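Local coordinates for protein JSC1_58120g3 ([Leptolyngbya] sp. JSC-1, PDB 6XHH) that binds a bilin chromophore in a cyanobacteriochrome GAF domain, absorbs far-red light in its dark state and probably serves as a light sensor in signaling, at residues 79-84 with 129-134; 39-44 with 141-146; 102-107 with 155-160. One frame throughout, in Å; residues are numbered along the deposited sequence.

Contact 1 of 3, residues 79-84 with 129-134; sequences GRFQQN and CAVVAI. With M1V (mesobiliverdin IX(alpha)), chain C.
Phe81 lays its ring against strand 129-134 with the outer rim leading: CE1 comes 3.5 Å from Val131 O, which lies near the ring plane at its edge, and CZ packs on Val131 CG1 at 3.8 Å. The two side chains cross at about a right angle. CB of Phe81 points from the short 3-10 turn 80-82 toward the strand and rests on Ala133 CB; CG stands anti to the carbonyl carbon (chi1 -63°). The ring's rim also meets the chromophore, CE2 lying 3.4 Å from the ring C methyl CMC of M1V, and Arg80 CG sits above the centre of one face. This is the dense half of the contact, closed further by Phe87 and Leu143. It forms part of the bilin pocket of the GAF domain, whose central antiparallel sheet supplies Val131; the CG2 branch of that valine reaches 3.2 Å from OD, the ring D carbonyl oxygen of M1V. On the loop side, Arg80 grips one propionate of M1V twice, its backbone N giving a nearly straight bond of 2.9 Å to O1C (169°) and its NE a more bent one of 2.8 Å to O2C (144°). A salt bridge to Glu96 and a bond to Pro86 O occupy the remaining guanidinium nitrogens. Toward Asn84 the fit becomes looser and wetter. No direct hydrogen bond joins the two segments; instead water 1 donates to Asn84 OD1 and accepts from Ala133 N at 2.8 Å, and water 2 lies between the same OD1 and Ala133 O. Besides these waters, OD1 touches Ala133 CB.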
# COMPACT_ATOMS: atom_id res chain seq x y z
N GLY A 79 1.51 8.46 11.24
CA GLY A 79 0.06 8.57 11.22
C GLY A 79 -0.61 7.30 11.69
O GLY A 79 -0.15 6.62 12.61
N ARG A 80 -1.73 6.98 11.04
CA ARG A 80 -2.54 5.83 11.44
C ARG A 80 -1.80 4.52 11.26
O ARG A 80 -2.22 3.51 11.84
CB ARG A 80 -3.83 5.80 10.62
CG ARG A 80 -3.59 5.52 9.13
CD ARG A 80 -4.90 5.32 8.36
NE ARG A 80 -5.73 6.53 8.35
CZ ARG A 80 -7.04 6.53 8.10
NH1 ARG A 80 -7.67 5.39 7.82
NH2 ARG A 80 -7.72 7.65 8.13
N PHE A 81 -0.72 4.50 10.48
CA PHE A 81 -0.06 3.22 10.20
C PHE A 81 0.67 2.69 11.43
O PHE A 81 0.92 1.47 11.51
CB PHE A 81 0.87 3.38 9.00
CG PHE A 81 0.14 3.74 7.74
CD1 PHE A 81 -0.72 2.82 7.16
CD2 PHE A 81 0.26 5.00 7.17
CE1 PHE A 81 -1.44 3.15 6.03
CE2 PHE A 81 -0.45 5.33 6.03
CZ PHE A 81 -1.30 4.40 5.45
N GLN A 82 0.95 3.56 12.41
CA GLN A 82 1.54 3.06 13.65
C GLN A 82 0.57 2.16 14.40
O GLN A 82 1.01 1.28 15.16
CB GLN A 82 1.98 4.23 14.55
CG GLN A 82 3.17 5.04 14.01
CD GLN A 82 4.50 4.30 14.12
OE1 GLN A 82 4.58 3.16 14.59
NE2 GLN A 82 5.58 4.98 13.71
N GLN A 83 -0.73 2.34 14.19
CA GLN A 83 -1.76 1.48 14.76
C GLN A 83 -2.21 0.41 13.77
O GLN A 83 -3.23 -0.25 14.00
CB GLN A 83 -2.96 2.33 15.21
CG GLN A 83 -2.70 3.12 16.48
CD GLN A 83 -1.72 4.26 16.28
OE1 GLN A 83 -1.89 5.10 15.39
NE2 GLN A 83 -0.69 4.29 17.12
N ASN A 84 -1.48 0.24 12.66
CA ASN A 84 -1.85 -0.71 11.60
C ASN A 84 -3.28 -0.51 11.11
O ASN A 84 -4.01 -1.46 10.84
CB ASN A 84 -1.65 -2.16 12.04
CG ASN A 84 -1.63 -3.10 10.86
OD1 ASN A 84 -1.45 -2.67 9.71
ND2 ASN A 84 -1.83 -4.40 11.11
N CYS A 129 -6.61 4.65 -4.15
CA CYS A 129 -5.51 4.02 -3.44
C CYS A 129 -6.01 3.23 -2.24
O CYS A 129 -6.88 3.70 -1.50
CB CYS A 129 -4.45 5.03 -2.95
SG CYS A 129 -5.10 6.38 -1.90
N ALA A 130 -5.42 2.05 -2.05
CA ALA A 130 -5.58 1.27 -0.82
C ALA A 130 -4.18 1.05 -0.27
O ALA A 130 -3.33 0.50 -0.97
CB ALA A 130 -6.29 -0.07 -1.08
N VAL A 131 -3.92 1.53 0.94
CA VAL A 131 -2.57 1.66 1.48
C VAL A 131 -2.52 1.01 2.86
O VAL A 131 -3.37 1.29 3.72
CB VAL A 131 -2.12 3.14 1.57
CG1 VAL A 131 -0.62 3.24 1.91
CG2 VAL A 131 -2.42 3.88 0.25
N VAL A 132 -1.55 0.12 3.07
CA VAL A 132 -1.45 -0.59 4.35
C VAL A 132 -0.01 -0.61 4.83
O VAL A 132 0.94 -0.49 4.06
CB VAL A 132 -1.96 -2.04 4.26
CG1 VAL A 132 -3.41 -2.09 3.76
CG2 VAL A 132 -1.03 -2.89 3.39
N ALA A 133 0.13 -0.78 6.14
CA ALA A 133 1.43 -0.73 6.79
C ALA A 133 2.21 -2.02 6.56
O ALA A 133 1.65 -3.13 6.59
CB ALA A 133 1.25 -0.49 8.29
N ILE A 134 3.52 -1.88 6.36
CA ILE A 134 4.45 -3.00 6.42
C ILE A 134 5.20 -2.90 7.73
O ILE A 134 5.93 -1.93 7.95
CB ILE A 134 5.44 -2.99 5.24
CG1 ILE A 134 4.72 -3.15 3.91
CG2 ILE A 134 6.46 -4.12 5.36
CD1 ILE A 134 5.63 -2.85 2.71
OA M1V C . 2.49 15.30 0.23
C1A M1V C . 1.73 15.96 0.93
NA M1V C . 0.85 15.44 1.78
C2A M1V C . 1.68 17.37 0.97
CMA M1V C . 2.52 18.32 0.16
C3A M1V C . 0.70 17.73 1.90
CAA M1V C . 0.28 19.10 2.28
CBA M1V C . 0.53 19.39 3.76
C4A M1V C . 0.15 16.46 2.43
CHA M1V C . -0.83 16.38 3.38
C1B M1V C . -1.46 15.21 4.01
C2B M1V C . -2.51 15.36 4.94
CMB M1V C . -3.12 16.66 5.39
C3B M1V C . -2.88 14.11 5.34
CAB M1V C . -3.98 13.76 6.33
CBB M1V C . -5.19 13.17 5.59
CGB M1V C . -5.87 14.24 4.75
O2B M1V C . -6.47 15.19 5.32
O1B M1V C . -5.85 14.20 3.50
NB M1V C . -1.19 13.91 3.86
C4B M1V C . -2.03 13.20 4.65
CHB M1V C . -2.13 11.81 4.84
C1C M1V C . -1.56 10.73 4.15
C2C M1V C . -2.04 9.41 4.30
CAC M1V C . -3.13 9.00 5.26
CBC M1V C . -2.38 8.86 6.61
CGC M1V C . -3.27 8.89 7.85
O2C M1V C . -4.51 8.98 7.75
O1C M1V C . -2.76 8.84 9.00
C3C M1V C . -1.26 8.60 3.47
CMC M1V C . -1.42 7.12 3.33
NC M1V C . -0.54 10.72 3.23
C4C M1V C . -0.33 9.43 2.80
CHC M1V C . 0.71 9.16 1.87
C1D M1V C . 1.00 8.02 1.16
C2D M1V C . 2.30 7.51 0.91
CMD M1V C . 3.59 8.09 1.44
ND M1V C . 0.08 7.21 0.50
C4D M1V C . 0.76 6.22 -0.11
OD M1V C . 0.22 5.34 -0.78
C3D M1V C . 2.16 6.39 0.15
CAD M1V C . 3.28 5.49 -0.32
CBD M1V C . 3.54 5.75 -1.78
O HOH W 1 -2.18 -0.63 7.80
O HOH W 2 -0.95 -3.93 7.20

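Contact 2 of 3, residues 39-44 with 141-146. With M1V (mesobiliverdin IX(alpha)), chain C.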
# COMPACT_ATOMS: atom_id res chain seq x y z
N THR A 39 2.96 -0.76 -5.29
CA THR A 39 4.27 -0.29 -4.88
C THR A 39 4.61 -0.74 -3.47
O THR A 39 3.73 -0.90 -2.61
CB THR A 39 4.39 1.25 -4.92
OG1 THR A 39 3.46 1.84 -3.99
CG2 THR A 39 4.13 1.79 -6.29
N ILE A 40 5.90 -0.91 -3.24
CA ILE A 40 6.47 -1.02 -1.90
C ILE A 40 7.30 0.23 -1.66
O ILE A 40 8.19 0.56 -2.46
CB ILE A 40 7.32 -2.29 -1.74
CG1 ILE A 40 6.41 -3.53 -1.85
CG2 ILE A 40 8.04 -2.30 -0.40
CD1 ILE A 40 7.17 -4.83 -2.16
N TYR A 41 6.99 0.92 -0.57
CA TYR A 41 7.57 2.20 -0.22
C TYR A 41 8.18 2.09 1.16
O TYR A 41 7.54 1.57 2.09
CB TYR A 41 6.48 3.27 -0.27
CG TYR A 41 6.72 4.64 0.33
CD1 TYR A 41 6.52 4.86 1.68
CD2 TYR A 41 7.00 5.72 -0.48
CE1 TYR A 41 6.65 6.12 2.24
CE2 TYR A 41 7.14 7.01 0.05
CZ TYR A 41 6.96 7.19 1.41
OH TYR A 41 7.09 8.45 1.94
N LYS A 42 9.43 2.52 1.29
CA LYS A 42 10.17 2.39 2.53
C LYS A 42 10.27 3.73 3.25
O LYS A 42 10.70 4.73 2.66
CB LYS A 42 11.57 1.84 2.25
CG LYS A 42 12.44 1.76 3.49
CD LYS A 42 13.78 1.10 3.17
CE LYS A 42 14.57 0.92 4.46
NZ LYS A 42 15.87 0.22 4.28
N PHE A 43 9.90 3.75 4.52
CA PHE A 43 10.04 4.95 5.33
C PHE A 43 11.51 5.25 5.63
O PHE A 43 12.29 4.35 5.97
CB PHE A 43 9.30 4.80 6.65
CG PHE A 43 7.82 5.04 6.56
CD1 PHE A 43 7.31 6.20 6.00
CD2 PHE A 43 6.95 4.08 7.07
CE1 PHE A 43 5.94 6.40 5.94
CE2 PHE A 43 5.57 4.27 7.00
CZ PHE A 43 5.07 5.44 6.45
N ARG A 44 11.86 6.52 5.53
CA ARG A 44 13.08 7.02 6.14
C ARG A 44 12.84 7.21 7.63
O ARG A 44 11.74 6.99 8.15
CB ARG A 44 13.50 8.35 5.51
CG ARG A 44 13.48 8.38 4.01
CD ARG A 44 13.83 9.77 3.51
NE ARG A 44 13.54 9.90 2.09
CZ ARG A 44 13.37 11.05 1.46
NH1 ARG A 44 13.45 12.19 2.14
NH2 ARG A 44 13.09 11.06 0.17
N TRP A 141 7.85 -0.12 9.05
CA TRP A 141 8.94 -0.11 8.09
C TRP A 141 8.60 0.66 6.82
O TRP A 141 9.47 1.35 6.26
CB TRP A 141 9.31 -1.56 7.74
CG TRP A 141 10.43 -1.72 6.74
CD1 TRP A 141 11.75 -1.93 7.01
CD2 TRP A 141 10.31 -1.68 5.30
NE1 TRP A 141 12.46 -2.04 5.83
CE2 TRP A 141 11.61 -1.89 4.77
CE3 TRP A 141 9.24 -1.51 4.42
CZ2 TRP A 141 11.86 -1.91 3.40
CZ3 TRP A 141 9.50 -1.53 3.05
CH2 TRP A 141 10.79 -1.74 2.56
N GLY A 142 7.37 0.55 6.35
CA GLY A 142 7.00 1.16 5.09
C GLY A 142 5.54 0.93 4.79
O GLY A 142 4.76 0.62 5.69
N LEU A 143 5.19 1.09 3.52
CA LEU A 143 3.81 0.98 3.06
C LEU A 143 3.72 0.13 1.81
O LEU A 143 4.58 0.23 0.92
CB LEU A 143 3.21 2.37 2.78
CG LEU A 143 3.27 3.40 3.91
CD1 LEU A 143 2.87 4.79 3.41
CD2 LEU A 143 2.37 2.97 5.05
N LEU A 144 2.67 -0.68 1.73
CA LEU A 144 2.28 -1.39 0.52
C LEU A 144 1.02 -0.71 -0.01
O LEU A 144 0.02 -0.61 0.71
CB LEU A 144 2.02 -2.87 0.81
CG LEU A 144 1.39 -3.75 -0.27
CD1 LEU A 144 2.32 -3.93 -1.46
CD2 LEU A 144 1.01 -5.11 0.29
N SER A 145 1.09 -0.22 -1.25
CA SER A 145 0.03 0.56 -1.86
C SER A 145 -0.47 -0.13 -3.12
O SER A 145 0.33 -0.54 -3.97
CB SER A 145 0.49 1.99 -2.21
OG SER A 145 0.97 2.65 -1.04
N ALA A 146 -1.78 -0.25 -3.23
CA ALA A 146 -2.47 -0.64 -4.45
C ALA A 146 -3.12 0.59 -5.07
O ALA A 146 -3.91 1.28 -4.40
CB ALA A 146 -3.53 -1.70 -4.13
OA M1V C . 2.49 15.30 0.23
C1A M1V C . 1.73 15.96 0.93
NA M1V C . 0.85 15.44 1.78
C2A M1V C . 1.68 17.37 0.97
CMA M1V C . 2.52 18.32 0.16
C3A M1V C . 0.70 17.73 1.90
CAA M1V C . 0.28 19.10 2.28
CBA M1V C . 0.53 19.39 3.76
C4A M1V C . 0.15 16.46 2.43
CHA M1V C . -0.83 16.38 3.38
C1B M1V C . -1.46 15.21 4.01
C2B M1V C . -2.51 15.36 4.94
CMB M1V C . -3.12 16.66 5.39
C3B M1V C . -2.88 14.11 5.34
CAB M1V C . -3.98 13.76 6.33
CBB M1V C . -5.19 13.17 5.59
CGB M1V C . -5.87 14.24 4.75
O2B M1V C . -6.47 15.19 5.32
O1B M1V C . -5.85 14.20 3.50
NB M1V C . -1.19 13.91 3.86
C4B M1V C . -2.03 13.20 4.65
CHB M1V C . -2.13 11.81 4.84
C1C M1V C . -1.56 10.73 4.15
C2C M1V C . -2.04 9.41 4.30
CAC M1V C . -3.13 9.00 5.26
CBC M1V C . -2.38 8.86 6.61
CGC M1V C . -3.27 8.89 7.85
O2C M1V C . -4.51 8.98 7.75
O1C M1V C . -2.76 8.84 9.00
C3C M1V C . -1.26 8.60 3.47
CMC M1V C . -1.42 7.12 3.33
NC M1V C . -0.54 10.72 3.23
C4C M1V C . -0.33 9.43 2.80
CHC M1V C . 0.71 9.16 1.87
C1D M1V C . 1.00 8.02 1.16
C2D M1V C . 2.30 7.51 0.91
CMD M1V C . 3.59 8.09 1.44
ND M1V C . 0.08 7.21 0.50
C4D M1V C . 0.76 6.22 -0.11
OD M1V C . 0.22 5.34 -0.78
C3D M1V C . 2.16 6.39 0.15
CAD M1V C . 3.28 5.49 -0.32
CBD M1V C . 3.54 5.75 -1.78
O HOH W 3 3.68 1.94 -1.36
O HOH W 4 15.30 -3.19 4.72
O HOH W 5 12.09 1.80 7.05
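The Trp141 indole carries the Lys42 chain over one face, with CG 4.0 Å from the centroid of the six-membered ring in a CH-pi contact; the two side chains cross at about a right angle. Water 5 also lies above the indole, toward its rim, and Ile40 CG2 meets the ring edge at CZ3. The Tyr41 ring has the ring D ethyl carbon CAD of M1V over a face and Phe43 CE1 at its edge, while CZ lies 3.5 Å from the ring D methyl CMD. Strands 39-43 and 141-146 run antiparallel at 158° in the central GAF sheet, tied by five backbone bonds, among them Leu143 N to Tyr41 O at 2.8 Å. A classic beta bulge, Trp141 and Gly142 opposite Ile134, interrupts the other side of strand 141-146. Gly142 fits closely here: its CA is 3.1 Å from Tyr41 O, and a CB would clash with that oxygen. On the chromophore face, Leu143 CD1 touches ring D. Ser145 OG, anti to its own carbonyl carbon (chi1 -58°), donates to M1V OD at 2.8 Å. Water 3 joins Thr39 OG1, Leu143 O and Ser145 OG.

Contact 3 of 3, residues 102-107 with 155-160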
# COMPACT_ATOMS: atom_id res chain seq x y z
N GLY A 102 -11.54 -2.85 12.65
CA GLY A 102 -11.05 -3.76 11.62
C GLY A 102 -11.98 -4.01 10.46
O GLY A 102 -11.87 -5.05 9.82
N LYS A 103 -12.89 -3.09 10.16
CA LYS A 103 -13.79 -3.26 9.02
C LYS A 103 -14.31 -1.89 8.61
O LYS A 103 -14.05 -0.89 9.29
CB LYS A 103 -14.96 -4.20 9.37
CG LYS A 103 -15.94 -3.61 10.37
CD LYS A 103 -16.82 -4.67 11.03
CE LYS A 103 -17.67 -4.04 12.12
NZ LYS A 103 -18.39 -5.04 12.96
N PHE A 104 -15.03 -1.84 7.50
CA PHE A 104 -15.65 -0.59 7.08
C PHE A 104 -16.76 -0.21 8.05
O PHE A 104 -17.52 -1.07 8.51
CB PHE A 104 -16.24 -0.69 5.67
CG PHE A 104 -15.23 -0.87 4.56
CD1 PHE A 104 -13.87 -0.77 4.79
CD2 PHE A 104 -15.67 -1.16 3.27
CE1 PHE A 104 -12.96 -0.95 3.73
CE2 PHE A 104 -14.78 -1.33 2.23
CZ PHE A 104 -13.42 -1.24 2.47
N ASN A 105 -16.88 1.08 8.34
CA ASN A 105 -18.08 1.62 8.99
C ASN A 105 -19.00 2.09 7.87
O ASN A 105 -18.80 3.16 7.29
CB ASN A 105 -17.73 2.74 9.95
CG ASN A 105 -18.96 3.30 10.67
OD1 ASN A 105 -20.08 3.25 10.15
ND2 ASN A 105 -18.75 3.85 11.87
N LEU A 106 -19.99 1.26 7.54
CA LEU A 106 -20.86 1.57 6.41
C LEU A 106 -21.83 2.71 6.71
O LEU A 106 -22.42 3.26 5.78
CB LEU A 106 -21.62 0.32 5.98
CG LEU A 106 -20.76 -0.80 5.40
CD1 LEU A 106 -21.43 -2.15 5.55
CD2 LEU A 106 -20.43 -0.51 3.94
N GLN A 107 -21.98 3.08 7.98
CA GLN A 107 -22.86 4.17 8.38
C GLN A 107 -22.24 5.54 8.15
O GLN A 107 -22.97 6.54 8.15
CB GLN A 107 -23.24 4.04 9.86
CG GLN A 107 -24.41 3.12 10.17
CD GLN A 107 -24.15 1.68 9.79
OE1 GLN A 107 -24.71 1.17 8.82
NE2 GLN A 107 -23.29 1.01 10.56
N TRP A 155 -12.74 -0.38 -3.45
CA TRP A 155 -12.02 -1.34 -2.62
C TRP A 155 -12.98 -1.97 -1.62
O TRP A 155 -13.66 -1.25 -0.89
CB TRP A 155 -10.86 -0.67 -1.87
CG TRP A 155 -9.94 0.14 -2.75
CD1 TRP A 155 -9.94 1.51 -2.90
CD2 TRP A 155 -8.92 -0.36 -3.63
NE1 TRP A 155 -8.97 1.89 -3.81
CE2 TRP A 155 -8.33 0.76 -4.27
CE3 TRP A 155 -8.44 -1.63 -3.94
CZ2 TRP A 155 -7.28 0.64 -5.20
CZ3 TRP A 155 -7.39 -1.75 -4.87
CH2 TRP A 155 -6.83 -0.61 -5.48
N ASP A 156 -13.05 -3.30 -1.58
CA ASP A 156 -13.86 -3.91 -0.54
C ASP A 156 -12.98 -4.38 0.61
O ASP A 156 -11.75 -4.45 0.51
CB ASP A 156 -14.75 -5.05 -1.08
CG ASP A 156 -13.97 -6.22 -1.65
OD1 ASP A 156 -12.94 -6.64 -1.07
OD2 ASP A 156 -14.44 -6.78 -2.67
N GLU A 157 -13.61 -4.69 1.75
CA GLU A 157 -12.79 -4.91 2.93
C GLU A 157 -12.01 -6.21 2.85
O GLU A 157 -10.94 -6.32 3.45
CB GLU A 157 -13.64 -4.83 4.20
CG GLU A 157 -14.76 -5.81 4.34
CD GLU A 157 -15.53 -5.58 5.65
OE1 GLU A 157 -16.10 -4.48 5.82
OE2 GLU A 157 -15.52 -6.49 6.50
N ALA A 158 -12.50 -7.21 2.10
CA ALA A 158 -11.72 -8.42 1.88
C ALA A 158 -10.42 -8.14 1.13
O ALA A 158 -9.39 -8.74 1.41
CB ALA A 158 -12.56 -9.47 1.14
N GLU A 159 -10.46 -7.22 0.15
CA GLU A 159 -9.23 -6.81 -0.51
C GLU A 159 -8.28 -6.10 0.45
O GLU A 159 -7.07 -6.31 0.40
CB GLU A 159 -9.55 -5.89 -1.68
CG GLU A 159 -10.27 -6.61 -2.77
CD GLU A 159 -10.76 -5.66 -3.84
OE1 GLU A 159 -11.01 -4.49 -3.52
OE2 GLU A 159 -10.94 -6.11 -4.97
N VAL A 160 -8.82 -5.25 1.32
CA VAL A 160 -7.95 -4.55 2.27
C VAL A 160 -7.34 -5.55 3.24
O VAL A 160 -6.15 -5.48 3.58
CB VAL A 160 -8.74 -3.45 2.99
CG1 VAL A 160 -7.84 -2.72 3.96
CG2 VAL A 160 -9.33 -2.47 1.98
O HOH W 6 -18.48 -3.46 7.31
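Phe104 overlaps the first turn of helix 157-178 with the face of its ring: Glu157 CB stands over the ring centre, 3.9 Å from the centroid and 8° off the normal, in a CH-pi contact. The edge of the same ring points at the residue before the cap, CE2 lying 3.3 Å from Trp155 O near the ring plane, and CZ reaches Val160 CG2 more distantly at 4.3 Å. Glu157 slides past the phenylalanine in the opposite direction, its carboxylate turned 75° from the ring plane. CG of Glu157 lies between its backbone N and carbonyl carbon (chi1 60°), and the extended chain beyond it brings OE1 to Phe104 N for a weak bond of 3.3 Å. Water 6 donates to both Phe104 O and Glu157 OE1, so this carboxylate oxygen meets the Phe104 backbone both directly and through solvent. Lys103 adds its CB alongside the carboxylate. An alanine in place of Phe104 would probably leave Glu157 CB and Val160 CG2 without their aromatic partner and open a gap between the short, weakly bonded strand at about 103-104 and the helix. The helix start itself is held by a reciprocal pair, Glu159 N to Asp156 OD1 at 2.8 Å and Asp156 N to Glu159 OE1 at 3.1 Å, which makes it a capping box with Asp156 as the N-cap.

Overall arrangement
Contacts 1 and 2 both touch the chromophore, and their centres are 9 Å apart. Strands 128-136 and 139-148 are neighbours in the central sheet, so Ala130 O and Ala146 N probably hydrogen-bond at 2.8 Å. On the pocket side Phe81 CG packs on Leu143 CD2 at 3.6 Å, bringing the propionate-binding loop of contact 1 against the ring D wall of contact 2. Contact 3 lies farther out, its centre 14 Å from contact 1 and 21 Å from contact 2. Trp155 links contact 3 to the other two: it packs on Ala130 of contact 1 and Ala146 of contact 2, with its side chain about 10 Å from M1V.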